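PDB 3DR5: putative O-Methyltransferase from Corynebacterium glutamicum, which probably transfers a methyl group from S-adenosyl-L-methionine to an oxygen of a substrate that has not been identified. Local coordinates for residues A[139-147]-A[179-190]; A[125-136]-A[151-162]. All coordinates share one frame; numbering follows the deposited sequence.

Interaction 1 of 2, residues A[139-147]-A[179-190]; sequences PMDLKALVD and DTQAARDADEYI
Y189 and K143 meet across two neighbouring helices as a cation-pi pair, a good example of how a lysine can serve an aromatic ring and an acid at once. The lysine chain crosses the ring at about a right angle: its CE sits over the centre of one face, 3.7 Å from the centroid of the Y189 ring, and NZ follows over the same face. Bends at chi2 and chi3 (-134° and 100°) lay the chain on the ring, and K143 NZ then ends 3.4 Å from D147 OD2 in a salt bridge. The other carboxylate oxygen, D147 OD1, takes the phenol hydrogen of Y189 OH at 2.8 Å through its syn lone pair. One turn of helix thus holds the ring from its face and by its hydroxyl, and V146 CG1 comes up at its edge.

At the other end P139 carries the contact. Its CG lies 3.5 Å from D179 CG, while its CB packs on A183 CB. A water links M140 N to D179 OD1. Between the two ends, small residues let the backbones come close, with A186 CB 3.7 Å from L142 CB.

The segment axes run 9.3 Å apart at 31°, and L161 of strand 157-161 touches V146 from the sheet. Such a near-parallel helix pair, side by side on one face of the central sheet, is characteristic of the Rossmann-like methyltransferase fold.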
loop_
_atom_site.group_PDB
_atom_site.type_symbol
_atom_site.label_atom_id
_atom_site.label_comp_id
_atom_site.label_asym_id
_atom_site.label_seq_id
_atom_site.Cartn_x
_atom_site.Cartn_y
_atom_site.Cartn_z
ATOM N N PRO A 139 -21.769 -3.410 -1.233
ATOM C CA PRO A 139 -21.653 -2.125 -1.927
ATOM C C PRO A 139 -22.681 -1.102 -1.458
ATOM O O PRO A 139 -22.462 0.106 -1.577
ATOM C CB PRO A 139 -21.815 -2.496 -3.414
ATOM C CG PRO A 139 -22.278 -3.940 -3.417
ATOM C CD PRO A 139 -21.708 -4.540 -2.176
HETATM N N MSE A 140 -23.802 -1.580 -0.929
HETATM C CA MSE A 140 -24.838 -0.664 -0.457
HETATM C C MSE A 140 -24.485 -0.063 0.903
HETATM O O MSE A 140 -25.081 0.926 1.330
HETATM C CB MSE A 140 -26.208 -1.371 -0.422
HETATM C CG MSE A 140 -26.815 -1.588 -1.829
HETATM SE SE MSE A 140 -28.402 -0.514 -2.237
HETATM C CE MSE A 140 -28.097 1.000 -1.063
ATOM N N ASP A 141 -23.503 -0.651 1.579
ATOM C CA ASP A 141 -23.067 -0.152 2.879
ATOM C C ASP A 141 -21.795 0.703 2.813
ATOM O O ASP A 141 -21.410 1.316 3.810
ATOM C CB ASP A 141 -22.815 -1.316 3.836
ATOM C CG ASP A 141 -24.092 -1.946 4.345
ATOM O OD1 ASP A 141 -25.029 -1.185 4.635
ATOM O OD2 ASP A 141 -24.153 -3.190 4.477
ATOM N N LEU A 142 -21.158 0.763 1.643
ATOM C CA LEU A 142 -19.896 1.490 1.506
ATOM C C LEU A 142 -19.853 2.930 1.951
ATOM O O LEU A 142 -18.972 3.319 2.726
ATOM C CB LEU A 142 -19.357 1.363 0.077
ATOM C CG LEU A 142 -18.838 -0.019 -0.348
ATOM C CD1 LEU A 142 -18.573 -0.027 -1.846
ATOM C CD2 LEU A 142 -17.564 -0.356 0.419
ATOM N N LYS A 143 -20.813 3.705 1.473
ATOM C CA LYS A 143 -20.914 5.108 1.816
ATOM C C LYS A 143 -21.089 5.272 3.323
ATOM O O LYS A 143 -20.412 6.084 3.962
ATOM C CB LYS A 143 -22.120 5.726 1.106
ATOM C CG LYS A 143 -21.856 7.091 0.483
ATOM C CD LYS A 143 -22.961 8.097 0.789
ATOM C CE LYS A 143 -22.557 9.027 1.932
ATOM N NZ LYS A 143 -23.573 10.079 2.217
ATOM N N ALA A 144 -22.004 4.498 3.891
ATOM C CA ALA A 144 -22.279 4.572 5.320
ATOM C C ALA A 144 -21.042 4.179 6.119
ATOM O O ALA A 144 -20.770 4.749 7.177
ATOM C CB ALA A 144 -23.462 3.665 5.679
ATOM N N LEU A 145 -20.287 3.211 5.607
ATOM C CA LEU A 145 -19.088 2.773 6.301
ATOM C C LEU A 145 -18.042 3.900 6.298
ATOM O O LEU A 145 -17.347 4.108 7.296
ATOM C CB LEU A 145 -18.522 1.487 5.658
ATOM C CG LEU A 145 -17.349 0.866 6.432
ATOM C CD1 LEU A 145 -17.807 0.502 7.852
ATOM C CD2 LEU A 145 -16.823 -0.368 5.696
ATOM N N VAL A 146 -17.939 4.627 5.184
ATOM C CA VAL A 146 -16.988 5.738 5.057
ATOM C C VAL A 146 -17.335 6.848 6.048
ATOM O O VAL A 146 -16.466 7.402 6.719
ATOM C CB VAL A 146 -17.020 6.339 3.637
ATOM C CG1 VAL A 146 -16.056 7.501 3.542
ATOM C CG2 VAL A 146 -16.676 5.273 2.611
ATOM N N ASP A 147 -18.622 7.174 6.121
ATOM C CA ASP A 147 -19.101 8.216 7.024
ATOM C C ASP A 147 -18.904 7.790 8.465
ATOM O O ASP A 147 -18.616 8.613 9.330
ATOM C CB ASP A 147 -20.584 8.503 6.774
ATOM C CG ASP A 147 -20.841 9.048 5.389
ATOM O OD1 ASP A 147 -20.014 9.855 4.910
ATOM O OD2 ASP A 147 -21.868 8.680 4.781
ATOM N N ASP A 179 -26.655 -2.715 -6.733
ATOM C CA ASP A 179 -25.286 -2.678 -6.230
ATOM C C ASP A 179 -24.299 -1.807 -6.987
ATOM O O ASP A 179 -23.643 -0.945 -6.391
ATOM C CB ASP A 179 -24.744 -4.109 -6.093
ATOM C CG ASP A 179 -25.331 -4.840 -4.879
ATOM O OD1 ASP A 179 -25.919 -4.168 -3.994
ATOM O OD2 ASP A 179 -25.190 -6.081 -4.805
ATOM N N THR A 180 -24.200 -2.030 -8.290
ATOM C CA THR A 180 -23.290 -1.264 -9.120
ATOM C C THR A 180 -23.521 0.237 -8.909
ATOM O O THR A 180 -22.570 1.024 -8.857
ATOM C CB THR A 180 -23.486 -1.616 -10.616
ATOM O OG1 THR A 180 -22.285 -1.319 -11.334
ATOM C CG2 THR A 180 -24.623 -0.804 -11.226
ATOM N N GLN A 181 -24.789 0.624 -8.787
ATOM C CA GLN A 181 -25.161 2.024 -8.598
ATOM C C GLN A 181 -24.727 2.553 -7.235
ATOM O O GLN A 181 -24.382 3.733 -7.101
ATOM C CB GLN A 181 -26.677 2.183 -8.756
ATOM C CG GLN A 181 -27.171 3.614 -8.781
ATOM C CD GLN A 181 -28.655 3.695 -9.103
ATOM O OE1 GLN A 181 -29.215 2.780 -9.710
ATOM N NE2 GLN A 181 -29.290 4.802 -8.725
ATOM N N ALA A 182 -24.746 1.680 -6.231
ATOM C CA ALA A 182 -24.341 2.061 -4.882
ATOM C C ALA A 182 -22.809 2.146 -4.847
ATOM O O ALA A 182 -22.252 3.087 -4.281
ATOM C CB ALA A 182 -24.849 1.031 -3.864
ATOM N N ALA A 183 -22.139 1.167 -5.457
ATOM C CA ALA A 183 -20.680 1.159 -5.513
ATOM C C ALA A 183 -20.218 2.407 -6.298
ATOM O O ALA A 183 -19.235 3.051 -5.927
ATOM C CB ALA A 183 -20.190 -0.122 -6.196
ATOM N N ARG A 184 -20.925 2.755 -7.377
ATOM C CA ARG A 184 -20.573 3.934 -8.175
ATOM C C ARG A 184 -20.700 5.209 -7.334
ATOM O O ARG A 184 -19.822 6.075 -7.378
ATOM C CB ARG A 184 -21.482 4.055 -9.398
ATOM C CG ARG A 184 -20.751 4.503 -10.655
ATOM C CD ARG A 184 -21.693 5.086 -11.695
ATOM N NE ARG A 184 -22.768 4.175 -12.073
ATOM C CZ ARG A 184 -22.581 2.956 -12.570
ATOM N NH1 ARG A 184 -21.356 2.495 -12.755
ATOM N NH2 ARG A 184 -23.622 2.196 -12.888
ATOM N N ASP A 185 -21.789 5.325 -6.571
ATOM C CA ASP A 185 -21.999 6.506 -5.729
ATOM C C ASP A 185 -20.950 6.583 -4.620
ATOM O O ASP A 185 -20.497 7.671 -4.247
ATOM C CB ASP A 185 -23.398 6.501 -5.106
ATOM C CG ASP A 185 -23.638 7.704 -4.218
ATOM O OD1 ASP A 185 -23.293 7.645 -3.020
ATOM O OD2 ASP A 185 -24.159 8.720 -4.724
ATOM N N ALA A 186 -20.566 5.424 -4.096
ATOM C CA ALA A 186 -19.551 5.365 -3.049
ATOM C C ALA A 186 -18.233 5.903 -3.635
ATOM O O ALA A 186 -17.601 6.785 -3.059
ATOM C CB ALA A 186 -19.368 3.922 -2.580
ATOM N N ASP A 187 -17.824 5.368 -4.782
ATOM C CA ASP A 187 -16.586 5.791 -5.437
ATOM C C ASP A 187 -16.626 7.307 -5.676
ATOM O O ASP A 187 -15.715 8.037 -5.273
ATOM C CB ASP A 187 -16.426 5.032 -6.764
ATOM C CG ASP A 187 -15.093 5.305 -7.445
ATOM O OD1 ASP A 187 -14.041 4.847 -6.935
ATOM O OD2 ASP A 187 -15.102 5.991 -8.493
ATOM N N GLU A 188 -17.683 7.775 -6.335
ATOM C CA GLU A 188 -17.844 9.199 -6.613
ATOM C C GLU A 188 -17.839 10.007 -5.309
ATOM O O GLU A 188 -17.250 11.083 -5.239
ATOM C CB GLU A 188 -19.155 9.430 -7.374
ATOM C CG GLU A 188 -19.521 10.887 -7.569
ATOM C CD GLU A 188 -20.770 11.052 -8.408
ATOM O OE1 GLU A 188 -20.833 10.435 -9.493
ATOM O OE2 GLU A 188 -21.680 11.804 -7.994
ATOM N N TYR A 189 -18.501 9.485 -4.279
ATOM C CA TYR A 189 -18.550 10.160 -2.980
ATOM C C TYR A 189 -17.170 10.168 -2.323
ATOM O O TYR A 189 -16.727 11.189 -1.790
ATOM C CB TYR A 189 -19.523 9.459 -2.040
ATOM C CG TYR A 189 -19.562 10.093 -0.671
ATOM C CD1 TYR A 189 -20.118 11.358 -0.488
ATOM C CD2 TYR A 189 -19.016 9.446 0.437
ATOM C CE1 TYR A 189 -20.135 11.962 0.761
ATOM C CE2 TYR A 189 -19.025 10.042 1.696
ATOM C CZ TYR A 189 -19.586 11.300 1.848
ATOM O OH TYR A 189 -19.613 11.894 3.086
ATOM N N ILE A 190 -16.491 9.024 -2.356
ATOM C CA ILE A 190 -15.165 8.915 -1.766
ATOM C C ILE A 190 -14.193 9.897 -2.437
ATOM O O ILE A 190 -13.385 10.538 -1.766
ATOM C CB ILE A 190 -14.631 7.458 -1.879
ATOM C CG1 ILE A 190 -15.303 6.581 -0.815
ATOM C CG2 ILE A 190 -13.103 7.432 -1.739
ATOM C CD1 ILE A 190 -15.051 5.091 -0.986
HETATM O O HOH W 1 -25.391 -4.278 -1.290
#

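Interaction 2 of 2, residues A[125-136]-A[151-162]; sequences LANDSYQLVFGQ and PLLRRGGALVLA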
loop_
_atom_site.group_PDB
_atom_site.type_symbol
_atom_site.label_atom_id
_atom_site.label_comp_id
_atom_site.label_asym_id
_atom_site.label_seq_id
_atom_site.Cartn_x
_atom_site.Cartn_y
_atom_site.Cartn_z
ATOM N N LEU A 125 -17.607 4.018 19.327
ATOM C CA LEU A 125 -16.161 4.011 19.423
ATOM C C LEU A 125 -15.632 5.439 19.466
ATOM O O LEU A 125 -16.304 6.371 19.047
ATOM C CB LEU A 125 -15.564 3.227 18.238
ATOM C CG LEU A 125 -16.044 1.772 18.076
ATOM C CD1 LEU A 125 -15.569 1.237 16.728
ATOM C CD2 LEU A 125 -15.528 0.897 19.217
ATOM N N ALA A 126 -14.419 5.603 19.976
ATOM C CA ALA A 126 -13.824 6.926 20.106
ATOM C C ALA A 126 -13.301 7.519 18.805
ATOM O O ALA A 126 -12.572 6.867 18.065
ATOM C CB ALA A 126 -12.705 6.885 21.158
ATOM N N ASN A 127 -13.683 8.764 18.542
ATOM C CA ASN A 127 -13.242 9.471 17.346
ATOM C C ASN A 127 -11.729 9.722 17.359
ATOM O O ASN A 127 -11.123 9.865 18.427
ATOM C CB ASN A 127 -13.930 10.833 17.236
ATOM C CG ASN A 127 -15.351 10.745 16.731
ATOM O OD1 ASN A 127 -15.709 9.817 16.003
ATOM N ND2 ASN A 127 -16.175 11.733 17.098
ATOM N N ASP A 128 -11.123 9.756 16.173
ATOM C CA ASP A 128 -9.696 10.063 16.051
ATOM C C ASP A 128 -8.796 9.148 16.871
ATOM O O ASP A 128 -7.807 9.599 17.454
ATOM C CB ASP A 128 -9.491 11.523 16.488
ATOM C CG ASP A 128 -8.137 12.091 16.080
ATOM O OD1 ASP A 128 -7.717 11.853 14.929
ATOM O OD2 ASP A 128 -7.499 12.793 16.903
ATOM N N SER A 129 -9.119 7.862 16.905
ATOM C CA SER A 129 -8.335 6.926 17.699
ATOM C C SER A 129 -7.760 5.741 16.940
ATOM O O SER A 129 -6.989 4.963 17.498
ATOM C CB SER A 129 -9.186 6.390 18.844
ATOM O OG SER A 129 -9.145 7.221 19.983
ATOM N N TYR A 130 -8.110 5.605 15.669
ATOM C CA TYR A 130 -7.656 4.466 14.901
ATOM C C TYR A 130 -6.768 4.817 13.720
ATOM O O TYR A 130 -7.018 5.781 13.002
ATOM C CB TYR A 130 -8.884 3.665 14.454
ATOM C CG TYR A 130 -9.682 3.118 15.624
ATOM C CD1 TYR A 130 -9.327 1.911 16.230
ATOM C CD2 TYR A 130 -10.725 3.858 16.192
ATOM C CE1 TYR A 130 -9.992 1.442 17.364
ATOM C CE2 TYR A 130 -11.397 3.403 17.325
ATOM C CZ TYR A 130 -11.017 2.193 17.912
ATOM O OH TYR A 130 -11.679 1.736 19.032
ATOM N N GLN A 131 -5.733 4.005 13.527
ATOM C CA GLN A 131 -4.767 4.197 12.453
ATOM C C GLN A 131 -5.090 3.388 11.195
ATOM O O GLN A 131 -4.547 3.654 10.118
ATOM C CB GLN A 131 -3.376 3.795 12.940
ATOM C CG GLN A 131 -3.221 2.270 13.066
ATOM C CD GLN A 131 -2.025 1.842 13.901
ATOM O OE1 GLN A 131 -0.971 1.496 13.368
ATOM N NE2 GLN A 131 -2.181 1.878 15.216
ATOM N N LEU A 132 -5.968 2.401 11.324
ATOM C CA LEU A 132 -6.298 1.553 10.184
ATOM C C LEU A 132 -7.656 0.883 10.344
ATOM O O LEU A 132 -7.969 0.320 11.395
ATOM C CB LEU A 132 -5.209 0.478 10.004
ATOM C CG LEU A 132 -5.408 -0.638 8.961
ATOM C CD1 LEU A 132 -5.327 -0.048 7.556
ATOM C CD2 LEU A 132 -4.349 -1.727 9.139
ATOM N N VAL A 133 -8.465 0.952 9.295
ATOM C CA VAL A 133 -9.769 0.326 9.308
ATOM C C VAL A 133 -9.961 -0.440 7.999
ATOM O O VAL A 133 -9.847 0.118 6.906
ATOM C CB VAL A 133 -10.904 1.373 9.483
ATOM C CG1 VAL A 133 -12.271 0.682 9.461
ATOM C CG2 VAL A 133 -10.711 2.126 10.799
ATOM N N PHE A 134 -10.225 -1.733 8.122
ATOM C CA PHE A 134 -10.469 -2.586 6.973
ATOM C C PHE A 134 -11.954 -2.924 6.983
ATOM O O PHE A 134 -12.511 -3.350 8.007
ATOM C CB PHE A 134 -9.671 -3.895 7.052
ATOM C CG PHE A 134 -10.056 -4.889 5.992
ATOM C CD1 PHE A 134 -9.494 -4.830 4.721
ATOM C CD2 PHE A 134 -11.015 -5.866 6.261
ATOM C CE1 PHE A 134 -9.896 -5.727 3.720
ATOM C CE2 PHE A 134 -11.427 -6.764 5.271
ATOM C CZ PHE A 134 -10.861 -6.699 3.999
ATOM N N GLY A 135 -12.595 -2.719 5.840
ATOM C CA GLY A 135 -14.006 -3.021 5.735
ATOM C C GLY A 135 -14.354 -3.971 4.598
ATOM O O GLY A 135 -13.915 -3.793 3.459
ATOM N N GLN A 136 -15.098 -5.021 4.926
ATOM C CA GLN A 136 -15.563 -5.967 3.924
ATOM C C GLN A 136 -17.087 -5.927 4.079
ATOM O O GLN A 136 -17.673 -6.635 4.905
ATOM C CB GLN A 136 -15.051 -7.394 4.183
ATOM C CG GLN A 136 -15.585 -8.390 3.164
ATOM C CD GLN A 136 -14.699 -8.530 1.941
ATOM O OE1 GLN A 136 -15.110 -8.226 0.820
ATOM N NE2 GLN A 136 -13.476 -8.996 2.150
ATOM N N PRO A 151 -14.570 9.599 10.947
ATOM C CA PRO A 151 -14.329 10.273 12.226
ATOM C C PRO A 151 -13.393 9.503 13.156
ATOM O O PRO A 151 -12.659 10.101 13.935
ATOM C CB PRO A 151 -15.729 10.394 12.838
ATOM C CG PRO A 151 -16.655 10.323 11.669
ATOM C CD PRO A 151 -16.005 9.333 10.740
ATOM N N LEU A 152 -13.425 8.175 13.072
ATOM C CA LEU A 152 -12.598 7.325 13.933
ATOM C C LEU A 152 -11.130 7.304 13.521
ATOM O O LEU A 152 -10.240 7.069 14.336
ATOM C CB LEU A 152 -13.147 5.898 13.935
ATOM C CG LEU A 152 -14.646 5.702 14.215
ATOM C CD1 LEU A 152 -15.062 4.254 13.911
ATOM C CD2 LEU A 152 -14.948 6.057 15.665
ATOM N N LEU A 153 -10.885 7.559 12.244
ATOM C CA LEU A 153 -9.533 7.553 11.692
ATOM C C LEU A 153 -8.671 8.718 12.094
ATOM O O LEU A 153 -9.142 9.848 12.135
ATOM C CB LEU A 153 -9.573 7.524 10.171
ATOM C CG LEU A 153 -9.646 6.197 9.420
ATOM C CD1 LEU A 153 -9.667 6.475 7.915
ATOM C CD2 LEU A 153 -8.425 5.321 9.789
ATOM N N ARG A 154 -7.405 8.446 12.395
ATOM C CA ARG A 154 -6.474 9.517 12.721
ATOM C C ARG A 154 -5.811 9.945 11.391
ATOM O O ARG A 154 -5.851 9.199 10.397
ATOM C CB ARG A 154 -5.407 9.029 13.708
ATOM C CG ARG A 154 -5.978 8.652 15.056
ATOM C CD ARG A 154 -4.979 7.896 15.910
ATOM N NE ARG A 154 -3.897 8.745 16.397
ATOM C CZ ARG A 154 -4.040 9.691 17.322
ATOM N NH1 ARG A 154 -5.228 9.917 17.872
ATOM N NH2 ARG A 154 -2.987 10.399 17.705
ATOM N N ARG A 155 -5.211 11.136 11.368
ATOM C CA ARG A 155 -4.527 11.630 10.175
ATOM C C ARG A 155 -3.342 10.685 9.984
ATOM O O ARG A 155 -2.669 10.307 10.957
ATOM C CB ARG A 155 -4.055 13.080 10.397
ATOM C CG ARG A 155 -5.188 14.004 10.829
ATOM C CD ARG A 155 -4.685 15.418 10.975
ATOM N NE ARG A 155 -4.536 16.069 9.677
ATOM C CZ ARG A 155 -5.447 16.873 9.135
ATOM N NH1 ARG A 155 -6.578 17.132 9.781
ATOM N NH2 ARG A 155 -5.226 17.414 7.941
ATOM N N GLY A 156 -3.088 10.314 8.732
ATOM C CA GLY A 156 -2.037 9.355 8.423
ATOM C C GLY A 156 -2.698 7.965 8.486
ATOM O O GLY A 156 -2.064 6.932 8.212
ATOM N N GLY A 157 -3.993 7.938 8.827
ATOM C CA GLY A 157 -4.746 6.689 8.935
ATOM C C GLY A 157 -5.406 6.283 7.638
ATOM O O GLY A 157 -5.793 7.129 6.834
ATOM N N ALA A 158 -5.569 4.979 7.449
ATOM C CA ALA A 158 -6.154 4.464 6.224
ATOM C C ALA A 158 -7.403 3.632 6.379
ATOM O O ALA A 158 -7.477 2.767 7.252
ATOM C CB ALA A 158 -5.120 3.656 5.448
ATOM N N LEU A 159 -8.371 3.893 5.505
ATOM C CA LEU A 159 -9.594 3.115 5.446
ATOM C C LEU A 159 -9.399 2.249 4.186
ATOM O O LEU A 159 -9.163 2.769 3.087
ATOM C CB LEU A 159 -10.823 4.022 5.260
ATOM C CG LEU A 159 -12.153 3.321 4.953
ATOM C CD1 LEU A 159 -12.554 2.398 6.105
ATOM C CD2 LEU A 159 -13.216 4.390 4.730
ATOM N N VAL A 160 -9.479 0.931 4.349
ATOM C CA VAL A 160 -9.317 -0.008 3.239
ATOM C C VAL A 160 -10.640 -0.707 2.929
ATOM O O VAL A 160 -11.180 -1.439 3.766
ATOM C CB VAL A 160 -8.234 -1.059 3.563
ATOM C CG1 VAL A 160 -8.035 -1.979 2.374
ATOM C CG2 VAL A 160 -6.922 -0.353 3.903
ATOM N N LEU A 161 -11.159 -0.479 1.720
ATOM C CA LEU A 161 -12.440 -1.054 1.297
ATOM C C LEU A 161 -12.281 -2.140 0.239
ATOM O O LEU A 161 -12.009 -1.856 -0.929
ATOM C CB LEU A 161 -13.358 0.057 0.772
ATOM C CG LEU A 161 -13.548 1.239 1.742
ATOM C CD1 LEU A 161 -14.294 2.382 1.045
ATOM C CD2 LEU A 161 -14.302 0.775 2.981
ATOM N N ALA A 162 -12.462 -3.387 0.657
ATOM C CA ALA A 162 -12.338 -4.534 -0.242
ATOM C C ALA A 162 -13.430 -4.614 -1.308
ATOM O O ALA A 162 -14.580 -4.247 -1.057
ATOM C CB ALA A 162 -12.331 -5.824 0.567
HETATM O O HOH W 2 -5.448 12.557 14.125
HETATM O O HOH W 3 -9.391 12.588 12.930
HETATM O O HOH W 4 -15.921 -3.495 1.532
#
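L152 O is gripped by two backbone donors, S129 N and Y130 N, both at 2.9 Å and arriving from opposite faces of the carbonyl plane. The Y130 bond is the straighter, with an N-H...O angle of 159° against 134°. Around this oxygen the segments close a beta-alpha-beta crossover of the Rossmann-like fold, in which strands 130-135 and 157-161 lie parallel and adjacent, joined through helix 142-152.

L152 has the most surface buried here. Its CD2 reaches A126 O and L125 CB, and its CB lies alongside Y130 CD2. Nearby, R154 reaches back along the loop at D128: a bend at chi3 (71°) brings NH1 to 2.6 Å from D128 O, which lies at the edge of the guanidinium, near its plane. The carboxylate of D128 adds only a long salt bridge to the same nitrogen, well out of that plane, while two waters tie D128 OD1 to R155 N and L153 O.

Farther along, the strands exchange a regular parallel ladder that illustrates how alternate residues serve opposite faces. On one face L132 CD1 meets V160 CG2 at 4.0 Å and F134 CD1 touches V160 CG1; L48 of helix 39-51 also packs on L132 and V160. On the other, V133 CG1 rests 3.8 Å from L159 CD1. V160 bonds to the neighbouring strand through both its backbone polar atoms, V160 N giving to V133 O at 2.7 Å and V160 O accepting from G135 N. Just past the ladder, a water donates to both G135 O, 2.8 Å away, and A162 O.

Overall arrangement
From the N terminus, segment 125-136 runs through a loop into strand 130-135, which it contains, and the chain then turns through 139-147 into helix 142-152. Interaction 2 closes the first loop when 151-162 comes back beside that strand. Interaction 1 closes the second, when helix 178-190, which follows strand 157-161, returns to the start of helix 142-152. The two loops cross rather than nest, since their segments alternate along the chain, and both use helix 142-152. Their centres lie about 17 Å apart, yet they touch: L145 CD2 packs 3.9 Å from G135 CA and also reaches L161. Together they tie two parallel central strands to two of the helices that lie on one face of the sheet.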